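PDB 4DYD: diketoreductase from Acinetobacter baylyi, which probably catalyses the NAD-dependent interconversion of (3S)-3-hydroxyacyl-CoA and 3-oxoacyl-CoA, a step of fatty acid beta-oxidation. Local coordinates for residues K138-H143 and E165-V170; T115-N120 and T133-K138; E95-K100 and S122-S127. All coordinates share one frame; numbering follows the deposited sequence.

Contact 1. Residues K138-H143 and E165-V170. With NAD (nicotinamide-adenine-dinucleotide), chain B.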
loop_
_atom_site.group_PDB
_atom_site.type_symbol
_atom_site.label_atom_id
_atom_site.label_comp_id
_atom_site.label_asym_id
_atom_site.label_seq_id
_atom_site.Cartn_x
_atom_site.Cartn_y
_atom_site.Cartn_z
ATOM N N LYS A 138 -7.618 -1.194 33.695
ATOM C CA LYS A 138 -6.168 -1.279 33.579
ATOM C C LYS A 138 -5.747 -2.260 32.490
ATOM O O LYS A 138 -4.602 -2.722 32.473
ATOM C CB LYS A 138 -5.554 -1.690 34.917
ATOM C CG LYS A 138 -5.778 -0.685 36.032
ATOM C CD LYS A 138 -5.166 -1.169 37.332
ATOM C CE LYS A 138 -5.317 -0.134 38.436
ATOM N NZ LYS A 138 -4.602 1.131 38.113
ATOM N N PHE A 139 -6.669 -2.582 31.587
ATOM C CA PHE A 139 -6.375 -3.519 30.513
ATOM C C PHE A 139 -6.459 -2.837 29.158
ATOM O O PHE A 139 -7.392 -2.080 28.882
ATOM C CB PHE A 139 -7.331 -4.708 30.543
ATOM C CG PHE A 139 -7.028 -5.753 29.505
ATOM C CD1 PHE A 139 -7.985 -6.125 28.565
ATOM C CD2 PHE A 139 -5.781 -6.369 29.469
ATOM C CE1 PHE A 139 -7.706 -7.094 27.607
ATOM C CE2 PHE A 139 -5.490 -7.341 28.514
ATOM C CZ PHE A 139 -6.453 -7.705 27.580
ATOM N N LEU A 140 -5.474 -3.118 28.317
ATOM C CA LEU A 140 -5.433 -2.577 26.971
ATOM C C LEU A 140 -4.470 -3.386 26.123
ATOM O O LEU A 140 -3.786 -4.280 26.626
ATOM C CB LEU A 140 -5.047 -1.095 26.992
ATOM C CG LEU A 140 -3.785 -0.648 27.739
ATOM C CD1 LEU A 140 -2.537 -1.348 27.224
ATOM C CD2 LEU A 140 -3.638 0.860 27.620
ATOM N N ALA A 141 -4.434 -3.085 24.832
ATOM C CA ALA A 141 -3.496 -3.752 23.947
ATOM C C ALA A 141 -2.294 -2.855 23.693
ATOM O O ALA A 141 -2.427 -1.638 23.532
ATOM C CB ALA A 141 -4.167 -4.132 22.633
ATOM N N LEU A 142 -1.120 -3.471 23.697
ATOM C CA LEU A 142 0.115 -2.817 23.292
ATOM C C LEU A 142 0.767 -3.763 22.299
ATOM O O LEU A 142 1.380 -4.759 22.690
ATOM C CB LEU A 142 1.036 -2.609 24.496
ATOM C CG LEU A 142 2.361 -1.908 24.189
ATOM C CD1 LEU A 142 2.084 -0.507 23.652
ATOM C CD2 LEU A 142 3.232 -1.841 25.439
ATOM N N HIS A 143 0.631 -3.447 21.015
ATOM C CA HIS A 143 0.943 -4.393 19.954
ATOM C C HIS A 143 2.228 -4.023 19.214
ATOM O O HIS A 143 2.333 -2.946 18.622
ATOM C CB HIS A 143 -0.248 -4.464 18.993
ATOM C CG HIS A 143 -0.065 -5.430 17.869
ATOM N ND1 HIS A 143 0.037 -5.030 16.555
ATOM C CD2 HIS A 143 0.038 -6.780 17.862
ATOM C CE1 HIS A 143 0.194 -6.093 15.785
ATOM N NE2 HIS A 143 0.198 -7.167 16.555
ATOM N N GLU A 165 -6.012 7.422 31.836
ATOM C CA GLU A 165 -4.721 7.681 32.466
ATOM C C GLU A 165 -3.776 6.496 32.303
ATOM O O GLU A 165 -2.559 6.669 32.185
ATOM C CB GLU A 165 -4.903 8.017 33.950
ATOM C CG GLU A 165 -3.600 8.218 34.716
ATOM C CD GLU A 165 -2.738 9.338 34.155
ATOM O OE1 GLU A 165 -3.000 9.793 33.021
ATOM O OE2 GLU A 165 -1.793 9.761 34.853
ATOM N N VAL A 166 -4.341 5.294 32.312
ATOM C CA VAL A 166 -3.570 4.083 32.058
ATOM C C VAL A 166 -3.054 4.112 30.620
ATOM O O VAL A 166 -1.882 3.836 30.355
ATOM C CB VAL A 166 -4.443 2.827 32.259
ATOM C CG1 VAL A 166 -3.663 1.567 31.914
ATOM C CG2 VAL A 166 -4.944 2.762 33.690
ATOM N N TYR A 167 -3.947 4.464 29.700
ATOM C CA TYR A 167 -3.628 4.543 28.279
ATOM C C TYR A 167 -2.427 5.456 28.057
ATOM O O TYR A 167 -1.469 5.084 27.373
ATOM C CB TYR A 167 -4.842 5.078 27.519
ATOM C CG TYR A 167 -4.703 5.117 26.015
ATOM C CD1 TYR A 167 -5.289 4.130 25.220
ATOM C CD2 TYR A 167 -3.993 6.139 25.383
ATOM C CE1 TYR A 167 -5.172 4.159 23.828
ATOM C CE2 TYR A 167 -3.871 6.177 23.991
ATOM C CZ TYR A 167 -4.462 5.184 23.221
ATOM O OH TYR A 167 -4.344 5.210 21.852
ATOM N N GLN A 168 -2.476 6.648 28.644
ATOM C CA GLN A 168 -1.408 7.622 28.470
ATOM C C GLN A 168 -0.106 7.151 29.113
ATOM O O GLN A 168 0.983 7.463 28.620
ATOM C CB GLN A 168 -1.809 8.987 29.037
ATOM C CG GLN A 168 -0.737 10.058 28.851
ATOM C CD GLN A 168 -0.499 10.416 27.389
ATOM O OE1 GLN A 168 -1.230 9.976 26.497
ATOM N NE2 GLN A 168 0.537 11.210 27.138
ATOM N N GLN A 169 -0.211 6.411 30.213
ATOM C CA GLN A 169 0.980 5.858 30.854
ATOM C C GLN A 169 1.646 4.822 29.952
ATOM O O GLN A 169 2.875 4.740 29.897
ATOM C CB GLN A 169 0.651 5.238 32.217
ATOM C CG GLN A 169 0.155 6.238 33.249
ATOM C CD GLN A 169 -0.112 5.603 34.599
ATOM O OE1 GLN A 169 -0.138 4.377 34.729
ATOM N NE2 GLN A 169 -0.314 6.436 35.616
ATOM N N VAL A 170 0.837 4.031 29.255
ATOM C CA VAL A 170 1.369 3.035 28.329
ATOM C C VAL A 170 1.998 3.725 27.116
ATOM O O VAL A 170 3.035 3.285 26.613
ATOM C CB VAL A 170 0.281 2.029 27.893
ATOM C CG1 VAL A 170 0.824 1.066 26.844
ATOM C CG2 VAL A 170 -0.208 1.248 29.102
HETATM P PA NAD B . 5.810 -17.370 20.464
HETATM O O1A NAD B . 6.754 -18.061 19.558
HETATM O O2A NAD B . 4.355 -17.508 20.229
HETATM O O5B NAD B . 6.132 -17.794 21.984
HETATM C C5B NAD B . 5.079 -17.966 22.939
HETATM C C4B NAD B . 5.648 -17.821 24.353
HETATM O O4B NAD B . 4.611 -18.136 25.302
HETATM C C3B NAD B . 6.728 -18.870 24.572
HETATM O O3B NAD B . 7.565 -18.465 25.664
HETATM C C2B NAD B . 5.882 -20.054 24.997
HETATM O O2B NAD B . 6.697 -21.021 25.676
HETATM C C1B NAD B . 5.050 -19.304 26.017
HETATM N N9A NAD B . 3.940 -20.111 26.573
HETATM C C8A NAD B . 3.456 -21.238 26.061
HETATM N N7A NAD B . 2.429 -21.617 26.816
HETATM C C5A NAD B . 2.284 -20.730 27.797
HETATM C C6A NAD B . 1.448 -20.694 28.831
HETATM N N6A NAD B . 0.588 -21.704 28.930
HETATM N N1A NAD B . 1.508 -19.729 29.759
HETATM C C2A NAD B . 2.480 -18.732 29.632
HETATM N N3A NAD B . 3.342 -18.796 28.531
HETATM C C4A NAD B . 3.219 -19.794 27.646
HETATM O O3 NAD B . 6.173 -15.803 20.452
HETATM P PN NAD B . 5.286 -14.780 19.582
HETATM O O1N NAD B . 4.584 -15.533 18.519
HETATM O O2N NAD B . 6.127 -13.624 19.197
HETATM O O5D NAD B . 4.189 -14.281 20.651
HETATM C C5D NAD B . 2.800 -14.529 20.417
HETATM C C4D NAD B . 1.973 -13.413 21.059
HETATM O O4D NAD B . 2.452 -12.164 20.528
HETATM C C3D NAD B . 0.547 -13.522 20.549
HETATM O O3D NAD B . -0.314 -12.632 21.276
HETATM C C2D NAD B . 0.752 -13.007 19.139
HETATM O O2D NAD B . -0.502 -12.629 18.551
HETATM C C1D NAD B . 1.549 -11.761 19.482
HETATM N N1N NAD B . 2.226 -11.164 18.308
HETATM C C2N NAD B . 3.064 -11.946 17.503
HETATM C C3N NAD B . 3.605 -11.410 16.340
HETATM C C7N NAD B . 4.523 -12.143 15.595
HETATM O O7N NAD B . 5.077 -11.653 14.612
HETATM N N7N NAD B . 4.769 -13.368 16.049
HETATM C C4N NAD B . 3.312 -10.099 15.976
HETATM C C5N NAD B . 2.502 -9.309 16.785
HETATM C C6N NAD B . 1.957 -9.837 17.951
#
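L140 and L142 of the strand meet V170 of the helix mainly through methyl groups, and no hydrogen bond crosses between the two segments. L140 CD2 lies 3.8 Å from V170 CG2, while L142 CD1 lies 3.8 Å from V170 CG1; CG2 thus faces mainly L140 and CG1 mainly L142. In both pairs leucine and valine lie alongside, pointing opposite ways. L140 also reaches the helix backbone, with CD2 3.7 Å from Y167 CA. A chi1 of 52° tucks its CG over the backbone, flanked by N and C, and from there the forked end extends to the valine and the tyrosine. One turn back along the helix, V166 CG1 closes the other end of the patch at 4.1 Å from K138 CA. V166 and V170 both direct their CB atoms toward the strand, which matches the one-turn spacing.

Around them, I116 of the neighbouring strand packs on V166, and V156 of strand 153-158 touches L142 and Y167. The axes of the short strand and helix segments run 9.3 Å apart at closest and 27° from parallel. F139 and A141 point away from the helix. At the strand's C-terminal end, H143 NE2 comes within 3.2 Å of C5N of the nicotinamide ring of NAD, and its ND1 is hydrogen-bonded to E155. H143 is predicted to be important for catalysis. A helix packed on one face of the sheet, with the cofactor at the C-terminal ends of the strands, is characteristic of the Rossmann-type NAD-binding domain of 3-hydroxyacyl-CoA dehydrogenases.

Contact 2. Residues T115-N120 and T133-K138. With NAD (nicotinamide-adenine-dinucleotide), chain B.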
loop_
_atom_site.group_PDB
_atom_site.type_symbol
_atom_site.label_atom_id
_atom_site.label_comp_id
_atom_site.label_asym_id
_atom_site.label_seq_id
_atom_site.Cartn_x
_atom_site.Cartn_y
_atom_site.Cartn_z
ATOM N N THR A 115 -1.134 -2.990 39.083
ATOM C CA THR A 115 -0.587 -3.529 37.838
ATOM C C THR A 115 -1.457 -3.288 36.603
ATOM O O THR A 115 -2.628 -3.675 36.553
ATOM C CB THR A 115 -0.295 -5.038 37.948
ATOM O OG1 THR A 115 0.557 -5.280 39.072
ATOM C CG2 THR A 115 0.420 -5.524 36.694
ATOM N N ILE A 116 -0.857 -2.658 35.599
ATOM C CA ILE A 116 -1.479 -2.501 34.289
ATOM C C ILE A 116 -1.202 -3.759 33.457
ATOM O O ILE A 116 -0.089 -4.293 33.489
ATOM C CB ILE A 116 -0.890 -1.273 33.565
ATOM C CG1 ILE A 116 -1.172 -0.007 34.379
ATOM C CG2 ILE A 116 -1.441 -1.169 32.148
ATOM C CD1 ILE A 116 -0.553 1.257 33.803
ATOM N N PHE A 117 -2.214 -4.247 32.744
ATOM C CA PHE A 117 -2.043 -5.396 31.856
ATOM C C PHE A 117 -2.111 -4.933 30.408
ATOM O O PHE A 117 -2.954 -4.107 30.049
ATOM C CB PHE A 117 -3.132 -6.460 32.069
ATOM C CG PHE A 117 -3.186 -7.030 33.464
ATOM C CD1 PHE A 117 -2.078 -6.985 34.307
ATOM C CD2 PHE A 117 -4.360 -7.619 33.933
ATOM C CE1 PHE A 117 -2.137 -7.517 35.597
ATOM C CE2 PHE A 117 -4.430 -8.154 35.220
ATOM C CZ PHE A 117 -3.315 -8.101 36.054
ATOM N N ALA A 118 -1.230 -5.473 29.574
ATOM C CA ALA A 118 -1.249 -5.162 28.151
ATOM C C ALA A 118 -1.039 -6.434 27.345
ATOM O O ALA A 118 -0.067 -7.163 27.561
ATOM C CB ALA A 118 -0.170 -4.137 27.819
ATOM N N THR A 119 -1.959 -6.709 26.426
ATOM C CA THR A 119 -1.820 -7.853 25.538
ATOM C C THR A 119 -1.126 -7.435 24.241
ATOM O O THR A 119 -1.354 -6.336 23.728
ATOM C CB THR A 119 -3.191 -8.477 25.200
ATOM O OG1 THR A 119 -3.004 -9.604 24.335
ATOM C CG2 THR A 119 -4.092 -7.464 24.513
ATOM N N ASN A 120 -0.279 -8.314 23.717
ATOM C CA ASN A 120 0.391 -8.076 22.442
ATOM C C ASN A 120 -0.359 -8.820 21.336
ATOM O O ASN A 120 0.142 -8.956 20.217
ATOM C CB ASN A 120 1.830 -8.593 22.505
ATOM C CG ASN A 120 2.598 -8.358 21.215
ATOM O OD1 ASN A 120 2.604 -7.251 20.670
ATOM N ND2 ASN A 120 3.241 -9.405 20.712
ATOM N N THR A 133 -9.807 -10.515 32.993
ATOM C CA THR A 133 -8.755 -9.770 33.683
ATOM C C THR A 133 -9.178 -9.325 35.072
ATOM O O THR A 133 -8.361 -9.284 35.996
ATOM C CB THR A 133 -8.349 -8.513 32.905
ATOM O OG1 THR A 133 -9.462 -7.613 32.843
ATOM C CG2 THR A 133 -7.915 -8.879 31.496
ATOM N N GLY A 134 -10.449 -8.967 35.214
ATOM C CA GLY A 134 -10.925 -8.458 36.485
ATOM C C GLY A 134 -10.570 -7.004 36.735
ATOM O O GLY A 134 -10.980 -6.424 37.745
ATOM N N ARG A 135 -9.794 -6.409 35.833
ATOM C CA ARG A 135 -9.455 -4.995 35.946
ATOM C C ARG A 135 -9.520 -4.283 34.590
ATOM O O ARG A 135 -8.512 -3.774 34.091
ATOM C CB ARG A 135 -8.082 -4.822 36.601
ATOM C CG ARG A 135 -6.928 -5.460 35.847
ATOM C CD ARG A 135 -5.623 -5.282 36.609
ATOM N NE ARG A 135 -5.595 -6.061 37.843
ATOM C CZ ARG A 135 -4.633 -5.982 38.755
ATOM N NH1 ARG A 135 -3.614 -5.154 38.580
ATOM N NH2 ARG A 135 -4.684 -6.733 39.850
ATOM N N GLY A 136 -10.717 -4.240 34.011
ATOM C CA GLY A 136 -10.908 -3.636 32.701
ATOM C C GLY A 136 -10.368 -2.226 32.533
ATOM O O GLY A 136 -10.019 -1.819 31.421
ATOM N N ASP A 137 -10.297 -1.472 33.625
ATOM C CA ASP A 137 -9.781 -0.105 33.568
ATOM C C ASP A 137 -8.275 -0.094 33.342
ATOM O O ASP A 137 -7.715 0.900 32.869
ATOM C CB ASP A 137 -10.113 0.662 34.853
ATOM C CG ASP A 137 -9.563 -0.018 36.100
ATOM O OD1 ASP A 137 -9.504 -1.266 36.129
ATOM O OD2 ASP A 137 -9.183 0.702 37.048
ATOM N N LYS A 138 -7.618 -1.194 33.695
ATOM C CA LYS A 138 -6.168 -1.279 33.579
ATOM C C LYS A 138 -5.747 -2.260 32.490
ATOM O O LYS A 138 -4.602 -2.722 32.473
ATOM C CB LYS A 138 -5.554 -1.690 34.917
ATOM C CG LYS A 138 -5.778 -0.685 36.032
ATOM C CD LYS A 138 -5.166 -1.169 37.332
ATOM C CE LYS A 138 -5.317 -0.134 38.436
ATOM N NZ LYS A 138 -4.602 1.131 38.113
HETATM P PA NAD B . 5.810 -17.370 20.464
HETATM O O1A NAD B . 6.754 -18.061 19.558
HETATM O O2A NAD B . 4.355 -17.508 20.229
HETATM O O5B NAD B . 6.132 -17.794 21.984
HETATM C C5B NAD B . 5.079 -17.966 22.939
HETATM C C4B NAD B . 5.648 -17.821 24.353
HETATM O O4B NAD B . 4.611 -18.136 25.302
HETATM C C3B NAD B . 6.728 -18.870 24.572
HETATM O O3B NAD B . 7.565 -18.465 25.664
HETATM C C2B NAD B . 5.882 -20.054 24.997
HETATM O O2B NAD B . 6.697 -21.021 25.676
HETATM C C1B NAD B . 5.050 -19.304 26.017
HETATM N N9A NAD B . 3.940 -20.111 26.573
HETATM C C8A NAD B . 3.456 -21.238 26.061
HETATM N N7A NAD B . 2.429 -21.617 26.816
HETATM C C5A NAD B . 2.284 -20.730 27.797
HETATM C C6A NAD B . 1.448 -20.694 28.831
HETATM N N6A NAD B . 0.588 -21.704 28.930
HETATM N N1A NAD B . 1.508 -19.729 29.759
HETATM C C2A NAD B . 2.480 -18.732 29.632
HETATM N N3A NAD B . 3.342 -18.796 28.531
HETATM C C4A NAD B . 3.219 -19.794 27.646
HETATM O O3 NAD B . 6.173 -15.803 20.452
HETATM P PN NAD B . 5.286 -14.780 19.582
HETATM O O1N NAD B . 4.584 -15.533 18.519
HETATM O O2N NAD B . 6.127 -13.624 19.197
HETATM O O5D NAD B . 4.189 -14.281 20.651
HETATM C C5D NAD B . 2.800 -14.529 20.417
HETATM C C4D NAD B . 1.973 -13.413 21.059
HETATM O O4D NAD B . 2.452 -12.164 20.528
HETATM C C3D NAD B . 0.547 -13.522 20.549
HETATM O O3D NAD B . -0.314 -12.632 21.276
HETATM C C2D NAD B . 0.752 -13.007 19.139
HETATM O O2D NAD B . -0.502 -12.629 18.551
HETATM C C1D NAD B . 1.549 -11.761 19.482
HETATM N N1N NAD B . 2.226 -11.164 18.308
HETATM C C2N NAD B . 3.064 -11.946 17.503
HETATM C C3N NAD B . 3.605 -11.410 16.340
HETATM C C7N NAD B . 4.523 -12.143 15.595
HETATM O O7N NAD B . 5.077 -11.653 14.612
HETATM N N7N NAD B . 4.769 -13.368 16.049
HETATM C C4N NAD B . 3.312 -10.099 15.976
HETATM C C5N NAD B . 2.502 -9.309 16.785
HETATM C C6N NAD B . 1.957 -9.837 17.951
#
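F117 presents one face of its ring to R135, whose CD sits 3.8 Å from the ring centroid and 26° off the normal, a CH-pi contact. The guanidinium continues over the rim: its plane is only 16° from that of the ring, and F117 CZ lies 3.5 Å from the guanidinium plane. A bend at chi3 (69°) carries the flat group across the phenyl ring to the start of the strand. There R135 NH1 donates to T115 O over 2.7 Å, in the carbonyl plane and on a lone pair, with the acceptor close to the guanidinium plane. Carbonyls of P112 and A111 take further bonds from NH1 and NH2.

The backbone supplies the second link, F117 N to K138 O at 2.8 Å, which begins the pairing of strands 116-119 and 139-143. Before it, T133 OG1 accepts from R135 N at 3.2 Å in an ST turn, while also bonding V130 O. At the far end of the strand, N120 ND2 makes a weak bond of 2.9 Å to NAD O4D. With T115 O near its plane and more carbonyls on NH1 and NH2, the arginine's charge is probably stabilised by backbone dipoles and the ring face, without a carboxylate among these partners.

Contact 3. Residues E95-K100 and S122-S127. With NAD (nicotinamide-adenine-dinucleotide), chain B.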
loop_
_atom_site.group_PDB
_atom_site.type_symbol
_atom_site.label_atom_id
_atom_site.label_comp_id
_atom_site.label_asym_id
_atom_site.label_seq_id
_atom_site.Cartn_x
_atom_site.Cartn_y
_atom_site.Cartn_z
ATOM N N GLU A 95 -1.081 -17.471 20.682
ATOM C CA GLU A 95 -2.331 -16.867 20.244
ATOM C C GLU A 95 -3.479 -17.863 20.402
ATOM O O GLU A 95 -4.116 -18.266 19.426
ATOM C CB GLU A 95 -2.208 -16.392 18.793
ATOM C CG GLU A 95 -3.342 -15.487 18.332
ATOM C CD GLU A 95 -3.364 -14.161 19.074
ATOM O OE1 GLU A 95 -2.688 -14.044 20.117
ATOM O OE2 GLU A 95 -4.055 -13.229 18.616
ATOM N N SER A 96 -3.733 -18.251 21.649
ATOM C CA SER A 96 -4.771 -19.219 21.984
ATOM C C SER A 96 -5.770 -18.607 22.956
ATOM O O SER A 96 -5.399 -18.198 24.058
ATOM C CB SER A 96 -4.144 -20.460 22.622
ATOM O OG SER A 96 -5.140 -21.370 23.057
ATOM N N LEU A 97 -7.035 -18.552 22.551
ATOM C CA LEU A 97 -8.077 -17.945 23.371
ATOM C C LEU A 97 -8.131 -18.528 24.780
ATOM O O LEU A 97 -8.168 -17.783 25.763
ATOM C CB LEU A 97 -9.446 -18.090 22.708
ATOM C CG LEU A 97 -10.606 -17.554 23.549
ATOM C CD1 LEU A 97 -10.382 -16.089 23.897
ATOM C CD2 LEU A 97 -11.924 -17.749 22.820
ATOM N N ASP A 98 -8.149 -19.854 24.877
ATOM C CA ASP A 98 -8.259 -20.515 26.173
ATOM C C ASP A 98 -6.979 -20.363 26.984
ATOM O O ASP A 98 -7.020 -20.225 28.209
ATOM C CB ASP A 98 -8.611 -21.994 25.998
ATOM C CG ASP A 98 -9.963 -22.197 25.342
ATOM O OD1 ASP A 98 -10.744 -21.224 25.284
ATOM O OD2 ASP A 98 -10.248 -23.324 24.887
ATOM N N LEU A 99 -5.843 -20.385 26.298
ATOM C CA LEU A 99 -4.562 -20.222 26.968
ATOM C C LEU A 99 -4.444 -18.804 27.530
ATOM O O LEU A 99 -3.985 -18.616 28.658
ATOM C CB LEU A 99 -3.415 -20.537 26.004
ATOM C CG LEU A 99 -1.983 -20.609 26.544
ATOM C CD1 LEU A 99 -1.050 -21.110 25.452
ATOM C CD2 LEU A 99 -1.516 -19.271 27.092
ATOM N N LYS A 100 -4.864 -17.805 26.755
ATOM C CA LYS A 100 -4.851 -16.430 27.251
ATOM C C LYS A 100 -5.921 -16.238 28.319
ATOM O O LYS A 100 -5.736 -15.475 29.271
ATOM C CB LYS A 100 -5.058 -15.411 26.121
ATOM C CG LYS A 100 -3.972 -15.400 25.055
ATOM C CD LYS A 100 -4.088 -14.155 24.183
ATOM C CE LYS A 100 -3.099 -14.176 23.034
ATOM N NZ LYS A 100 -1.698 -14.337 23.493
ATOM N N SER A 122 -2.378 -10.339 18.325
ATOM C CA SER A 122 -2.635 -9.879 16.958
ATOM C C SER A 122 -4.063 -10.163 16.486
ATOM O O SER A 122 -4.633 -9.372 15.729
ATOM C CB SER A 122 -1.647 -10.508 15.969
ATOM O OG SER A 122 -0.320 -10.083 16.218
ATOM N N THR A 123 -4.640 -11.278 16.922
ATOM C CA THR A 123 -5.931 -11.706 16.386
ATOM C C THR A 123 -7.082 -11.619 17.387
ATOM O O THR A 123 -8.251 -11.643 16.993
ATOM C CB THR A 123 -5.860 -13.132 15.817
ATOM O OG1 THR A 123 -5.496 -14.049 16.857
ATOM C CG2 THR A 123 -4.829 -13.202 14.702
ATOM N N LEU A 124 -6.767 -11.521 18.673
ATOM C CA LEU A 124 -7.810 -11.415 19.690
ATOM C C LEU A 124 -7.951 -9.973 20.156
ATOM O O LEU A 124 -6.962 -9.319 20.497
ATOM C CB LEU A 124 -7.496 -12.319 20.889
ATOM C CG LEU A 124 -7.381 -13.814 20.581
ATOM C CD1 LEU A 124 -6.947 -14.584 21.817
ATOM C CD2 LEU A 124 -8.705 -14.339 20.052
ATOM N N LEU A 125 -9.183 -9.478 20.163
ATOM C CA LEU A 125 -9.459 -8.128 20.634
ATOM C C LEU A 125 -9.379 -8.064 22.151
ATOM O O LEU A 125 -9.631 -9.056 22.841
ATOM C CB LEU A 125 -10.854 -7.681 20.186
ATOM C CG LEU A 125 -11.099 -7.583 18.680
ATOM C CD1 LEU A 125 -12.549 -7.213 18.417
ATOM C CD2 LEU A 125 -10.157 -6.555 18.068
ATOM N N PRO A 126 -9.007 -6.897 22.695
ATOM C CA PRO A 126 -8.932 -6.777 24.151
ATOM C C PRO A 126 -10.307 -6.994 24.779
ATOM O O PRO A 126 -10.419 -7.379 25.948
ATOM C CB PRO A 126 -8.454 -5.334 24.360
ATOM C CG PRO A 126 -7.724 -5.004 23.095
ATOM C CD PRO A 126 -8.488 -5.697 22.014
ATOM N N SER A 127 -11.351 -6.752 23.995
ATOM C CA SER A 127 -12.713 -6.933 24.475
ATOM C C SER A 127 -13.033 -8.419 24.617
ATOM O O SER A 127 -13.906 -8.799 25.399
ATOM C CB SER A 127 -13.723 -6.235 23.556
ATOM O OG SER A 127 -13.698 -6.776 22.250
HETATM P PA NAD B . 5.810 -17.370 20.464
HETATM O O1A NAD B . 6.754 -18.061 19.558
HETATM O O2A NAD B . 4.355 -17.508 20.229
HETATM O O5B NAD B . 6.132 -17.794 21.984
HETATM C C5B NAD B . 5.079 -17.966 22.939
HETATM C C4B NAD B . 5.648 -17.821 24.353
HETATM O O4B NAD B . 4.611 -18.136 25.302
HETATM C C3B NAD B . 6.728 -18.870 24.572
HETATM O O3B NAD B . 7.565 -18.465 25.664
HETATM C C2B NAD B . 5.882 -20.054 24.997
HETATM O O2B NAD B . 6.697 -21.021 25.676
HETATM C C1B NAD B . 5.050 -19.304 26.017
HETATM N N9A NAD B . 3.940 -20.111 26.573
HETATM C C8A NAD B . 3.456 -21.238 26.061
HETATM N N7A NAD B . 2.429 -21.617 26.816
HETATM C C5A NAD B . 2.284 -20.730 27.797
HETATM C C6A NAD B . 1.448 -20.694 28.831
HETATM N N6A NAD B . 0.588 -21.704 28.930
HETATM N N1A NAD B . 1.508 -19.729 29.759
HETATM C C2A NAD B . 2.480 -18.732 29.632
HETATM N N3A NAD B . 3.342 -18.796 28.531
HETATM C C4A NAD B . 3.219 -19.794 27.646
HETATM O O3 NAD B . 6.173 -15.803 20.452
HETATM P PN NAD B . 5.286 -14.780 19.582
HETATM O O1N NAD B . 4.584 -15.533 18.519
HETATM O O2N NAD B . 6.127 -13.624 19.197
HETATM O O5D NAD B . 4.189 -14.281 20.651
HETATM C C5D NAD B . 2.800 -14.529 20.417
HETATM C C4D NAD B . 1.973 -13.413 21.059
HETATM O O4D NAD B . 2.452 -12.164 20.528
HETATM C C3D NAD B . 0.547 -13.522 20.549
HETATM O O3D NAD B . -0.314 -12.632 21.276
HETATM C C2D NAD B . 0.752 -13.007 19.139
HETATM O O2D NAD B . -0.502 -12.629 18.551
HETATM C C1D NAD B . 1.549 -11.761 19.482
HETATM N N1N NAD B . 2.226 -11.164 18.308
HETATM C C2N NAD B . 3.064 -11.946 17.503
HETATM C C3N NAD B . 3.605 -11.410 16.340
HETATM C C7N NAD B . 4.523 -12.143 15.595
HETATM O O7N NAD B . 5.077 -11.653 14.612
HETATM N N7N NAD B . 4.769 -13.368 16.049
HETATM C C4N NAD B . 3.312 -10.099 15.976
HETATM C C5N NAD B . 2.502 -9.309 16.785
HETATM C C6N NAD B . 1.957 -9.837 17.951
#
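E95 and T123 meet beside the nicotinamide ribose of NAD, where two loops of the Rossmann-type domain close on the cofactor. Hydrogen bonds dominate the contact. E95 OE2 receives T123 N at 2.6 Å, nearly in line with its C-O bond, and L124 N more weakly at 3.2 Å. T123 OG1 is a further donor to that oxygen at a very short modelled distance, and S121 OG also bonds it. The bend at chi2 of E95 (65°) turns the carboxylate between loop and sugar: OE2 faces the 122-127 loop while OE1 accepts from NAD O3D at 3.0 Å and, weakly, from O2D.

Charge adds to this grip. K100 NZ forms a salt bridge with E95 OE1 at 3.5 Å and another with E91, and donates to NAD O3D at 3.1 Å. The lysine probably helps to stabilise the glutamate's negative charge next to the ribose hydroxyls. On the loop side, S122 N donates to NAD O2D at 3.0 Å; the position of S122 OG, and so its bond to H143, is less certain.

Apolar packing lies beside the polar group. L124 sends CD1 against the start of helix 97-110, touching L97 and the aliphatic part of K100. S96 occupies the N-cap of that helix, its OG accepting a weak bond from L99 N. Closest in this apolar group is L124 CD1 to K100 CD, at 3.7 Å.

How the contacts relate
From the N terminus, the chain first reaches 95-100, at the start of helix 97-110, then strand 116-119, the 122-127 loop and the 133-138 turn. Contact 3 closes the loop from 95-100 to 122-127, and contact 2 that from 115-120 to 133-138; their segments alternate, so the two cross. Contact 1, sharing K138 with contact 2, closes the loop from 138-143 through strand 153-158 to helix 164-176, after both others have closed. It joins that helix to the sheet, contact 2 joins the 133-138 turn to strand 116-119, and contact 3 joins the start of helix 97-110 to the 122-127 loop at the ribose. Contacts 1 and 3 touch where A141 CB lies 3.7 Å from P126 CG.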